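Local coordinates for protein mersacidin decarboxylase (Bacillus sp., PDB 1P3Y) that catalyses the oxidative decarboxylation of the C-terminal cysteine of the lantibiotic mersacidin to an aminoenethiol, using one bound FAD per subunit, at residues A[39-44]-A[104-109]; A[85-90]-A[116-121]; A[93-98]-A[120-125]. All blocks are in the same frame, centred on the assembly; numbering follows the deposited sequence.

Contact 1 (A[39-44]-A[104-109]); sequences RVVMTK and MNLVAT. With FAD (flavin-adenine dinucleotide), chain B.
Thr43 and Val107 meet through methyl groups, with Thr43 CG2 3.5 Å from Val107 CG2. Thr43 CG2 lies anti to its own carbonyl carbon, while OG1 sits between the backbone N and that carbon (chi1 64°). One branch therefore faces the helix that starts at Leu106, and the other faces the cofactor. Thr43 OG1 donates to FAD O1P over 2.9 Å. Further back along the strand, Val41 CG2 packs on Leu106 CD2 at 3.7 Å, the two side chains crossing obliquely. No direct hydrogen bond joins the segments. A water bridges them instead: it donates to Met42 O and accepts from Val107 N.

Asn105 can be followed outward. Its CB lies 4.0 Å from FAD O2A. CG is followed by two branches with separate tasks. OD1 accepts from Ala108 N at 3.0 Å, an N-cap bond that is nearly straight (165°) and lies close to the line of the side-chain C=O. ND2 donates to FAD O2A over 2.9 Å, with an N-H...O angle of 152°. The cap bond and the phosphate bond together hold the amide in one rotation. Thr43 thus grips one phosphate and Asn105 the other. Lys44 CG lies 3.5 Å from FAD N3A, so its aliphatic chain packs on the adenine.

Leu106 also touches the catalytic His75. Binding of the cofactor's pyrophosphate just past the C-terminal end of a parallel strand, next to the start of a helix, is typical of the Rossmann-like fold of the HFCD flavoproteins.

Contact 2 (A[85-90]-A[116-121]); sequences YCIIPA and HNTIFF
Cys86 carries SG anti to its backbone N (chi1 166°), and Phe121 carries CG anti to its carbonyl carbon (chi1 -75°). These two settings bring the sulfur beside the aromatic ring. Cys86 SG lies 4.3 Å from the ring centroid of Phe121 and 66° off its normal, an oblique sulfur-aromatic contact. Ile88 packs on the same ring, with its CB 3.7 Å from Phe121 CB and its CD1 near CG. Cys86 CB also meets Ile119 CG2 at 3.5 Å.

The backbones run parallel, Cys86 pairing with Ile119 and Ile87 with Phe120. Ile119 N donates to Tyr85 O, Ile87 N to Ile119 O at 3.0 Å, and Phe121 N to Ile87 O at 2.9 Å. These are neighbouring inner strands of the parallel sheet of the Rossmann-like fold. Helix 173-183 covers the face of Cys86 and Ile119. Helix 106-113 reaches Ile87 on the other face.

On that second face Ile87 and Phe120 lie side by side and point the same way, Ile87 CD1 being 3.7 Å from Phe120 CE2. Thr118 CG2 sits over one face of the Phe120 ring, toward its rim. The hydroxyl of Tyr85 hydrogen-bonds to Val107 O. The chain turns a corner at Ile88 and Pro89, where the peptide bond is cis. Past it, Ala90 N still donates to Phe121 O at 3.1 Å, from above the carbonyl plane.

Contact 3 (A[93-98]-A[120-125]); sequences NILGQT and FFPNMN. With FAD (flavin-adenine dinucleotide), chain B.
Helix 92-99 packs here against strand 119-122, a buried apolar helix-on-sheet contact at the FAD site. It belongs to the beta-alpha-beta part of the Rossmann-like fold, in which the helices 92-99 and 106-113 connect the parallel strands 84-90 and 119-122. The short helix and strand segments run at 137° to each other, and their axes approach to 10.1 Å. No hydrogen bond links the two segments.

Leu95 and Phe120 carry the contact in equal measure. Leu95 CG lies anti to its carbonyl carbon (chi1 -65°). Its two methyls meet different partners. Leu95 CD2 lies 3.7 Å from Phe120 CD2, the two side chains sliding past each other in opposite directions. Leu95 CD1 meets Pro122 CG and also Met124 CE, the latter at 3.8 Å. Ile94 comes to the Phe120 ring at its edge, in plane, with its CG2 4.0 Å from CE2. Thr98 reaches the same ring tip to tip. Its OG1 also donates to Ile94 O within the helix, and Thr98 N bonds to that oxygen from the opposite face of the carbonyl plane. Helix 132-144 packs on Leu95 and Pro122 from outside the two segments.

Both segments also hold the cofactor. Asn93 OD1 accepts from Ala103 N of a neighbouring subunit. This bond is consistent with that chain helping to orient the amide at the diphosphate. Asn93 ND2 donates to FAD O2P over 2.7 Å, in a nearly straight bond (172°). Past the strand end, Met124 CB lies 3.5 Å from FAD N3. That same flavin nitrogen donates to the backbone of the preceding residue, with FAD N3 2.8 Å from Asn123 O.

Overall arrangement
All three contacts lie in one Rossmann-like domain and reach the same parallel sheet. Contact 2 is its inner part, its centre about 4 Å from the centre of the chain. The centres of contacts 1 and 2 are about 11 Å apart. Those of contacts 2 and 3 are about 9 Å apart, and those of contacts 1 and 3 about 13 Å. Along the chain the order is 39-44, 85-90, 93-98, 104-109, 116-121 and 120-125. Contacts 2 and 3 share strand 119-122. Helices 92-99 and 106-113 touch through Ile94 and Ala108. Contacts 1 and 3 hold the same FAD, while contact 2 pairs strands 84-90 and 119-122, from whose C-terminal ends the cofactor-binding residues of contact 3 follow.

Contact 1 (A[39-44]-A[104-109])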
loop_
_atom_site.group_PDB
_atom_site.type_symbol
_atom_site.label_atom_id
_atom_site.label_comp_id
_atom_site.label_asym_id
_atom_site.label_seq_id
_atom_site.Cartn_x
_atom_site.Cartn_y
_atom_site.Cartn_z
ATOM N N ARG A 39 24.682 12.714 20.522
ATOM C CA ARG A 39 23.529 12.113 19.866
ATOM C C ARG A 39 22.651 13.219 19.297
ATOM O O ARG A 39 22.778 14.388 19.671
ATOM C CB ARG A 39 22.721 11.266 20.848
ATOM C CG ARG A 39 23.383 9.964 21.181
ATOM C CD ARG A 39 22.615 9.194 22.229
ATOM N NE ARG A 39 23.344 7.993 22.627
ATOM C CZ ARG A 39 23.000 7.202 23.638
ATOM N NH1 ARG A 39 21.927 7.465 24.380
ATOM N NH2 ARG A 39 23.746 6.149 23.921
ATOM N N VAL A 40 21.745 12.845 18.404
ATOM C CA VAL A 40 20.861 13.817 17.799
ATOM C C VAL A 40 19.388 13.421 17.905
ATOM O O VAL A 40 19.047 12.242 17.941
ATOM C CB VAL A 40 21.239 13.998 16.318
ATOM C CG1 VAL A 40 20.184 14.812 15.579
ATOM C CG2 VAL A 40 22.599 14.666 16.230
ATOM N N VAL A 41 18.530 14.433 17.980
ATOM C CA VAL A 41 17.084 14.265 17.998
ATOM C C VAL A 41 16.610 15.284 16.930
ATOM O O VAL A 41 16.976 16.471 16.969
ATOM C CB VAL A 41 16.472 14.572 19.411
ATOM C CG1 VAL A 41 16.786 16.025 19.845
ATOM C CG2 VAL A 41 14.951 14.320 19.389
ATOM N N MET A 42 15.818 14.821 15.966
ATOM C CA MET A 42 15.349 15.679 14.867
ATOM C C MET A 42 13.840 15.893 14.797
ATOM O O MET A 42 13.062 15.132 15.351
ATOM C CB MET A 42 15.791 15.078 13.527
ATOM C CG MET A 42 17.235 14.526 13.501
ATOM S SD MET A 42 17.738 13.891 11.851
ATOM C CE MET A 42 17.469 15.371 10.781
ATOM N N THR A 43 13.431 16.945 14.105
ATOM C CA THR A 43 12.016 17.210 13.886
ATOM C C THR A 43 11.764 16.655 12.473
ATOM O O THR A 43 12.703 16.440 11.677
ATOM C CB THR A 43 11.676 18.733 13.840
ATOM O OG1 THR A 43 12.333 19.342 12.716
ATOM C CG2 THR A 43 12.113 19.432 15.094
ATOM N N LYS A 44 10.492 16.456 12.164
ATOM C CA LYS A 44 10.049 15.943 10.877
ATOM C C LYS A 44 10.596 16.759 9.689
ATOM O O LYS A 44 11.096 16.192 8.710
ATOM C CB LYS A 44 8.504 15.922 10.873
ATOM C CG LYS A 44 7.855 15.234 9.677
ATOM C CD LYS A 44 7.654 16.183 8.489
ATOM C CE LYS A 44 6.862 15.510 7.348
ATOM N NZ LYS A 44 7.510 14.219 6.899
ATOM N N MET A 104 4.706 19.727 20.739
ATOM C CA MET A 104 4.070 18.885 19.728
ATOM C C MET A 104 5.026 17.947 18.990
ATOM O O MET A 104 4.605 17.203 18.115
ATOM C CB MET A 104 3.301 19.742 18.716
ATOM C CG MET A 104 1.882 20.108 19.160
ATOM S SD MET A 104 0.838 18.619 19.544
ATOM C CE MET A 104 0.151 18.225 17.932
ATOM N N ASN A 105 6.311 18.003 19.317
ATOM C CA ASN A 105 7.280 17.094 18.718
ATOM C C ASN A 105 8.303 16.758 19.785
ATOM O O ASN A 105 8.341 17.403 20.851
ATOM C CB ASN A 105 7.959 17.654 17.450
ATOM C CG ASN A 105 8.561 19.038 17.636
ATOM O OD1 ASN A 105 9.166 19.357 18.669
ATOM N ND2 ASN A 105 8.417 19.865 16.606
ATOM N N LEU A 106 9.121 15.748 19.506
ATOM C CA LEU A 106 10.090 15.289 20.475
ATOM C C LEU A 106 11.099 16.377 20.863
ATOM O O LEU A 106 11.456 16.496 22.039
ATOM C CB LEU A 106 10.761 14.010 19.946
ATOM C CG LEU A 106 11.688 13.194 20.856
ATOM C CD1 LEU A 106 10.980 12.731 22.110
ATOM C CD2 LEU A 106 12.203 12.012 20.071
ATOM N N VAL A 107 11.527 17.191 19.897
ATOM C CA VAL A 107 12.503 18.259 20.178
ATOM C C VAL A 107 12.009 19.212 21.275
ATOM O O VAL A 107 12.723 19.500 22.235
ATOM C CB VAL A 107 12.837 19.058 18.885
ATOM C CG1 VAL A 107 13.622 20.333 19.229
ATOM C CG2 VAL A 107 13.659 18.165 17.924
ATOM N N ALA A 108 10.777 19.677 21.139
ATOM C CA ALA A 108 10.186 20.573 22.115
ATOM C C ALA A 108 9.876 19.871 23.442
ATOM O O ALA A 108 9.961 20.470 24.515
ATOM C CB ALA A 108 8.895 21.196 21.537
ATOM N N THR A 109 9.502 18.604 23.371
ATOM C CA THR A 109 9.171 17.849 24.565
ATOM C C THR A 109 10.433 17.623 25.401
ATOM O O THR A 109 10.431 17.735 26.635
ATOM C CB THR A 109 8.548 16.461 24.183
ATOM O OG1 THR A 109 7.355 16.662 23.409
ATOM C CG2 THR A 109 8.183 15.664 25.443
HETATM P PA FAD B . 8.105 20.273 12.672
HETATM O O1A FAD B . 9.015 19.695 11.594
HETATM O O2A FAD B . 7.725 19.382 13.840
HETATM O O5B FAD B . 6.698 20.824 12.032
HETATM C C5B FAD B . 6.499 21.099 10.613
HETATM C C4B FAD B . 5.822 19.938 9.896
HETATM O O4B FAD B . 5.985 18.741 10.649
HETATM C C3B FAD B . 4.302 20.090 9.713
HETATM O O3B FAD B . 4.097 20.111 8.304
HETATM C C2B FAD B . 3.738 18.911 10.436
HETATM O O2B FAD B . 2.538 18.330 10.010
HETATM C C1B FAD B . 4.883 17.902 10.430
HETATM N N9A FAD B . 4.957 16.853 11.499
HETATM C C8A FAD B . 5.261 16.946 12.926
HETATM N N7A FAD B . 5.232 15.798 13.565
HETATM C C5A FAD B . 4.896 14.836 12.558
HETATM C C6A FAD B . 4.686 13.401 12.563
HETATM N N6A FAD B . 4.821 12.655 13.672
HETATM N N1A FAD B . 4.324 12.765 11.336
HETATM C C2A FAD B . 4.171 13.477 10.178
HETATM N N3A FAD B . 4.370 14.885 10.072
HETATM C C4A FAD B . 4.728 15.453 11.380
HETATM N N1 FAD B . 11.564 28.035 9.801
HETATM C C2 FAD B . 12.438 28.747 10.613
HETATM O O2 FAD B . 12.025 29.291 11.672
HETATM N N3 FAD B . 13.788 28.850 10.239
HETATM C C4 FAD B . 14.374 28.270 9.050
HETATM O O4 FAD B . 15.629 28.436 8.797
HETATM C C4X FAD B . 13.475 27.550 8.267
HETATM N N5 FAD B . 14.016 26.929 7.087
HETATM C C5X FAD B . 13.123 26.157 6.280
HETATM C C6 FAD B . 13.605 25.516 5.097
HETATM C C7 FAD B . 12.763 24.710 4.225
HETATM C C7M FAD B . 13.403 24.048 2.970
HETATM C C8 FAD B . 11.338 24.556 4.590
HETATM C C8M FAD B . 10.346 23.741 3.785
HETATM C C9 FAD B . 10.814 25.166 5.741
HETATM C C9A FAD B . 11.655 25.975 6.612
HETATM N N10 FAD B . 11.216 26.684 7.864
HETATM C C10 FAD B . 12.092 27.439 8.659
HETATM C "C1'" FAD B . 9.837 26.551 8.231
HETATM C "C2'" FAD B . 9.503 25.579 9.303
HETATM O "O2'" FAD B . 9.935 24.222 8.835
HETATM C "C3'" FAD B . 8.042 25.533 9.552
HETATM O "O3'" FAD B . 7.590 26.648 10.350
HETATM C "C4'" FAD B . 7.553 24.241 10.268
HETATM O "O4'" FAD B . 6.092 24.322 10.377
HETATM C "C5'" FAD B . 8.104 24.029 11.657
HETATM O "O5'" FAD B . 9.361 23.337 11.605
HETATM P P FAD B . 9.952 22.583 12.859
HETATM O O1P FAD B . 11.230 22.010 12.418
HETATM O O2P FAD B . 10.006 23.546 14.017
HETATM O O3P FAD B . 8.795 21.540 13.289
HETATM O O HOH W 1 11.149 16.171 16.846
#

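Contact 2 (A[85-90]-A[116-121])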
loop_
_atom_site.group_PDB
_atom_site.type_symbol
_atom_site.label_atom_id
_atom_site.label_comp_id
_atom_site.label_asym_id
_atom_site.label_seq_id
_atom_site.Cartn_x
_atom_site.Cartn_y
_atom_site.Cartn_z
ATOM N N TYR A 85 21.839 19.913 26.416
ATOM C CA TYR A 85 20.892 19.848 25.305
ATOM C C TYR A 85 20.955 21.161 24.545
ATOM O O TYR A 85 20.611 22.237 25.047
ATOM C CB TYR A 85 19.471 19.586 25.815
ATOM C CG TYR A 85 18.408 19.487 24.731
ATOM C CD1 TYR A 85 18.665 18.841 23.522
ATOM C CD2 TYR A 85 17.111 19.964 24.961
ATOM C CE1 TYR A 85 17.648 18.663 22.568
ATOM C CE2 TYR A 85 16.091 19.793 24.027
ATOM C CZ TYR A 85 16.361 19.141 22.830
ATOM O OH TYR A 85 15.337 18.974 21.916
ATOM N N CYS A 86 21.407 21.056 23.312
ATOM C CA CYS A 86 21.549 22.213 22.476
ATOM C C CYS A 86 20.755 22.020 21.186
ATOM O O CYS A 86 20.903 21.018 20.487
ATOM C CB CYS A 86 23.049 22.418 22.215
ATOM S SG CYS A 86 23.417 23.554 20.906
ATOM N N ILE A 87 19.885 22.976 20.885
ATOM C CA ILE A 87 19.088 22.915 19.672
ATOM C C ILE A 87 19.675 23.824 18.593
ATOM O O ILE A 87 19.632 25.048 18.701
ATOM C CB ILE A 87 17.626 23.322 19.952
ATOM C CG1 ILE A 87 17.005 22.316 20.937
ATOM C CG2 ILE A 87 16.826 23.399 18.619
ATOM C CD1 ILE A 87 15.572 22.656 21.382
ATOM N N ILE A 88 20.237 23.208 17.561
ATOM C CA ILE A 88 20.818 23.932 16.447
ATOM C C ILE A 88 20.616 23.160 15.126
ATOM O O ILE A 88 21.067 22.029 14.964
ATOM C CB ILE A 88 22.349 24.181 16.680
ATOM C CG1 ILE A 88 22.957 24.862 15.443
ATOM C CG2 ILE A 88 23.092 22.852 16.987
ATOM C CD1 ILE A 88 24.389 25.322 15.635
ATOM N N PRO A 89 19.926 23.766 14.166
ATOM C CA PRO A 89 19.347 25.104 14.272
ATOM C C PRO A 89 17.958 25.041 14.886
ATOM O O PRO A 89 17.278 24.018 14.799
ATOM C CB PRO A 89 19.302 25.573 12.826
ATOM C CG PRO A 89 19.024 24.299 12.082
ATOM C CD PRO A 89 19.926 23.293 12.769
ATOM N N ALA A 90 17.551 26.157 15.488
ATOM C CA ALA A 90 16.255 26.313 16.127
ATOM C C ALA A 90 15.369 27.159 15.221
ATOM O O ALA A 90 15.816 28.179 14.719
ATOM C CB ALA A 90 16.435 27.003 17.455
ATOM N N HIS A 116 18.344 20.239 33.017
ATOM C CA HIS A 116 18.936 21.564 32.923
ATOM C C HIS A 116 18.253 22.425 31.876
ATOM O O HIS A 116 17.314 21.982 31.199
ATOM C CB HIS A 116 20.409 21.419 32.578
ATOM C CG HIS A 116 21.090 20.338 33.351
ATOM N ND1 HIS A 116 21.219 20.377 34.722
ATOM C CD2 HIS A 116 21.629 19.162 32.955
ATOM C CE1 HIS A 116 21.808 19.269 35.138
ATOM N NE2 HIS A 116 22.068 18.515 34.086
ATOM N N ASN A 117 18.728 23.660 31.749
ATOM C CA ASN A 117 18.188 24.591 30.766
ATOM C C ASN A 117 18.741 24.204 29.411
ATOM O O ASN A 117 19.738 23.496 29.335
ATOM C CB ASN A 117 18.612 26.021 31.099
ATOM C CG ASN A 117 17.836 26.602 32.266
ATOM O OD1 ASN A 117 18.341 27.487 32.963
ATOM N ND2 ASN A 117 16.595 26.125 32.478
ATOM N N THR A 118 18.105 24.684 28.345
ATOM C CA THR A 118 18.533 24.363 26.982
ATOM C C THR A 118 19.141 25.572 26.276
ATOM O O THR A 118 18.650 26.696 26.412
ATOM C CB THR A 118 17.318 23.871 26.122
ATOM O OG1 THR A 118 16.781 22.673 26.690
ATOM C CG2 THR A 118 17.731 23.610 24.672
ATOM N N ILE A 119 20.198 25.344 25.504
ATOM C CA ILE A 119 20.795 26.443 24.762
ATOM C C ILE A 119 20.285 26.357 23.320
ATOM O O ILE A 119 20.405 25.309 22.683
ATOM C CB ILE A 119 22.353 26.392 24.786
ATOM C CG1 ILE A 119 22.912 27.297 23.687
ATOM C CG2 ILE A 119 22.840 24.983 24.580
ATOM C CD1 ILE A 119 24.410 27.366 23.654
ATOM N N PHE A 120 19.719 27.463 22.825
ATOM C CA PHE A 120 19.174 27.548 21.471
ATOM C C PHE A 120 20.037 28.331 20.498
ATOM O O PHE A 120 20.607 29.358 20.854
ATOM C CB PHE A 120 17.812 28.244 21.482
ATOM C CG PHE A 120 16.765 27.522 22.246
ATOM C CD1 PHE A 120 16.754 27.556 23.640
ATOM C CD2 PHE A 120 15.769 26.803 21.568
ATOM C CE1 PHE A 120 15.759 26.887 24.359
ATOM C CE2 PHE A 120 14.771 26.130 22.260
ATOM C CZ PHE A 120 14.760 26.169 23.663
ATOM N N PHE A 121 20.104 27.860 19.258
ATOM C CA PHE A 121 20.846 28.556 18.214
ATOM C C PHE A 121 19.868 28.872 17.085
ATOM O O PHE A 121 19.858 28.204 16.061
ATOM C CB PHE A 121 21.983 27.696 17.660
ATOM C CG PHE A 121 23.167 27.585 18.574
ATOM C CD1 PHE A 121 23.146 26.720 19.669
ATOM C CD2 PHE A 121 24.325 28.324 18.312
ATOM C CE1 PHE A 121 24.266 26.581 20.490
ATOM C CE2 PHE A 121 25.452 28.196 19.122
ATOM C CZ PHE A 121 25.427 27.318 20.217
#

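Contact 3 (A[93-98]-A[120-125])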
loop_
_atom_site.group_PDB
_atom_site.type_symbol
_atom_site.label_atom_id
_atom_site.label_comp_id
_atom_site.label_asym_id
_atom_site.label_seq_id
_atom_site.Cartn_x
_atom_site.Cartn_y
_atom_site.Cartn_z
ATOM N N ASN A 93 9.305 28.409 15.062
ATOM C CA ASN A 93 8.333 27.480 15.612
ATOM C C ASN A 93 8.808 26.862 16.934
ATOM O O ASN A 93 8.117 26.961 17.947
ATOM C CB ASN A 93 8.022 26.377 14.588
ATOM C CG ASN A 93 7.108 25.313 15.156
ATOM O OD1 ASN A 93 5.980 25.610 15.575
ATOM N ND2 ASN A 93 7.595 24.064 15.200
ATOM N N ILE A 94 9.977 26.224 16.934
ATOM C CA ILE A 94 10.498 25.619 18.162
ATOM C C ILE A 94 10.633 26.678 19.281
ATOM O O ILE A 94 10.318 26.400 20.450
ATOM C CB ILE A 94 11.858 24.889 17.879
ATOM C CG1 ILE A 94 11.649 23.361 17.933
ATOM C CG2 ILE A 94 12.958 25.367 18.802
ATOM C CD1 ILE A 94 10.917 22.829 19.114
ATOM N N LEU A 95 11.084 27.888 18.926
ATOM C CA LEU A 95 11.204 28.969 19.908
ATOM C C LEU A 95 9.813 29.270 20.464
ATOM O O LEU A 95 9.644 29.381 21.688
ATOM C CB LEU A 95 11.788 30.246 19.279
ATOM C CG LEU A 95 13.239 30.124 18.775
ATOM C CD1 LEU A 95 13.677 31.416 18.096
ATOM C CD2 LEU A 95 14.178 29.766 19.927
ATOM N N GLY A 96 8.820 29.392 19.570
ATOM C CA GLY A 96 7.458 29.672 20.008
ATOM C C GLY A 96 6.856 28.549 20.856
ATOM O O GLY A 96 6.091 28.781 21.808
ATOM N N GLN A 97 7.208 27.311 20.536
ATOM C CA GLN A 97 6.647 26.214 21.296
ATOM C C GLN A 97 7.265 26.148 22.675
ATOM O O GLN A 97 6.546 26.055 23.682
ATOM C CB GLN A 97 6.836 24.866 20.564
ATOM C CG GLN A 97 5.718 24.540 19.562
ATOM C CD GLN A 97 5.846 23.153 18.924
ATOM O OE1 GLN A 97 5.766 22.130 19.604
ATOM N NE2 GLN A 97 6.045 23.124 17.614
ATOM N N THR A 98 8.592 26.209 22.723
ATOM C CA THR A 98 9.284 26.085 23.999
ATOM C C THR A 98 9.016 27.279 24.910
ATOM O O THR A 98 8.813 27.118 26.120
ATOM C CB THR A 98 10.801 25.890 23.789
ATOM O OG1 THR A 98 11.280 26.861 22.852
ATOM C CG2 THR A 98 11.085 24.480 23.254
ATOM N N PHE A 120 19.719 27.463 22.825
ATOM C CA PHE A 120 19.174 27.548 21.471
ATOM C C PHE A 120 20.037 28.331 20.498
ATOM O O PHE A 120 20.607 29.358 20.854
ATOM C CB PHE A 120 17.812 28.244 21.482
ATOM C CG PHE A 120 16.765 27.522 22.246
ATOM C CD1 PHE A 120 16.754 27.556 23.640
ATOM C CD2 PHE A 120 15.769 26.803 21.568
ATOM C CE1 PHE A 120 15.759 26.887 24.359
ATOM C CE2 PHE A 120 14.771 26.130 22.260
ATOM C CZ PHE A 120 14.760 26.169 23.663
ATOM N N PHE A 121 20.104 27.860 19.258
ATOM C CA PHE A 121 20.846 28.556 18.214
ATOM C C PHE A 121 19.868 28.872 17.085
ATOM O O PHE A 121 19.858 28.204 16.061
ATOM C CB PHE A 121 21.983 27.696 17.660
ATOM C CG PHE A 121 23.167 27.585 18.574
ATOM C CD1 PHE A 121 23.146 26.720 19.669
ATOM C CD2 PHE A 121 24.325 28.324 18.312
ATOM C CE1 PHE A 121 24.266 26.581 20.490
ATOM C CE2 PHE A 121 25.452 28.196 19.122
ATOM C CZ PHE A 121 25.427 27.318 20.217
ATOM N N PRO A 122 19.029 29.904 17.262
ATOM C CA PRO A 122 18.050 30.288 16.242
ATOM C C PRO A 122 18.638 30.542 14.865
ATOM O O PRO A 122 19.789 30.955 14.724
ATOM C CB PRO A 122 17.410 31.545 16.829
ATOM C CG PRO A 122 17.479 31.304 18.285
ATOM C CD PRO A 122 18.871 30.735 18.469
ATOM N N ASN A 123 17.811 30.319 13.852
ATOM C CA ASN A 123 18.185 30.504 12.462
ATOM C C ASN A 123 16.884 30.589 11.671
ATOM O O ASN A 123 16.052 29.692 11.718
ATOM C CB ASN A 123 19.039 29.320 11.992
ATOM C CG ASN A 123 19.367 29.391 10.528
ATOM O OD1 ASN A 123 18.558 29.011 9.688
ATOM N ND2 ASN A 123 20.549 29.896 10.204
ATOM N N MET A 124 16.698 31.687 10.956
ATOM C CA MET A 124 15.483 31.880 10.190
ATOM C C MET A 124 15.667 33.043 9.241
ATOM O O MET A 124 16.695 33.727 9.247
ATOM C CB MET A 124 14.310 32.178 11.125
ATOM C CG MET A 124 14.460 33.484 11.926
ATOM S SD MET A 124 13.355 33.513 13.351
ATOM C CE MET A 124 14.317 32.583 14.540
ATOM N N ASN A 125 14.647 33.257 8.429
ATOM C CA ASN A 125 14.628 34.335 7.454
ATOM C C ASN A 125 14.622 35.663 8.219
ATOM O O ASN A 125 13.999 35.774 9.285
ATOM C CB ASN A 125 13.360 34.200 6.615
ATOM C CG ASN A 125 13.348 35.119 5.456
ATOM O OD1 ASN A 125 14.192 35.015 4.568
ATOM N ND2 ASN A 125 12.390 36.040 5.440
HETATM P PA FAD B . 8.105 20.273 12.672
HETATM O O1A FAD B . 9.015 19.695 11.594
HETATM O O2A FAD B . 7.725 19.382 13.840
HETATM O O5B FAD B . 6.698 20.824 12.032
HETATM C C5B FAD B . 6.499 21.099 10.613
HETATM C C4B FAD B . 5.822 19.938 9.896
HETATM O O4B FAD B . 5.985 18.741 10.649
HETATM C C3B FAD B . 4.302 20.090 9.713
HETATM O O3B FAD B . 4.097 20.111 8.304
HETATM C C2B FAD B . 3.738 18.911 10.436
HETATM O O2B FAD B . 2.538 18.330 10.010
HETATM C C1B FAD B . 4.883 17.902 10.430
HETATM N N9A FAD B . 4.957 16.853 11.499
HETATM C C8A FAD B . 5.261 16.946 12.926
HETATM N N7A FAD B . 5.232 15.798 13.565
HETATM C C5A FAD B . 4.896 14.836 12.558
HETATM C C6A FAD B . 4.686 13.401 12.563
HETATM N N6A FAD B . 4.821 12.655 13.672
HETATM N N1A FAD B . 4.324 12.765 11.336
HETATM C C2A FAD B . 4.171 13.477 10.178
HETATM N N3A FAD B . 4.370 14.885 10.072
HETATM C C4A FAD B . 4.728 15.453 11.380
HETATM N N1 FAD B . 11.564 28.035 9.801
HETATM C C2 FAD B . 12.438 28.747 10.613
HETATM O O2 FAD B . 12.025 29.291 11.672
HETATM N N3 FAD B . 13.788 28.850 10.239
HETATM C C4 FAD B . 14.374 28.270 9.050
HETATM O O4 FAD B . 15.629 28.436 8.797
HETATM C C4X FAD B . 13.475 27.550 8.267
HETATM N N5 FAD B . 14.016 26.929 7.087
HETATM C C5X FAD B . 13.123 26.157 6.280
HETATM C C6 FAD B . 13.605 25.516 5.097
HETATM C C7 FAD B . 12.763 24.710 4.225
HETATM C C7M FAD B . 13.403 24.048 2.970
HETATM C C8 FAD B . 11.338 24.556 4.590
HETATM C C8M FAD B . 10.346 23.741 3.785
HETATM C C9 FAD B . 10.814 25.166 5.741
HETATM C C9A FAD B . 11.655 25.975 6.612
HETATM N N10 FAD B . 11.216 26.684 7.864
HETATM C C10 FAD B . 12.092 27.439 8.659
HETATM C "C1'" FAD B . 9.837 26.551 8.231
HETATM C "C2'" FAD B . 9.503 25.579 9.303
HETATM O "O2'" FAD B . 9.935 24.222 8.835
HETATM C "C3'" FAD B . 8.042 25.533 9.552
HETATM O "O3'" FAD B . 7.590 26.648 10.350
HETATM C "C4'" FAD B . 7.553 24.241 10.268
HETATM O "O4'" FAD B . 6.092 24.322 10.377
HETATM C "C5'" FAD B . 8.104 24.029 11.657
HETATM O "O5'" FAD B . 9.361 23.337 11.605
HETATM P P FAD B . 9.952 22.583 12.859
HETATM O O1P FAD B . 11.230 22.010 12.418
HETATM O O2P FAD B . 10.006 23.546 14.017
HETATM O O3P FAD B . 8.795 21.540 13.289
#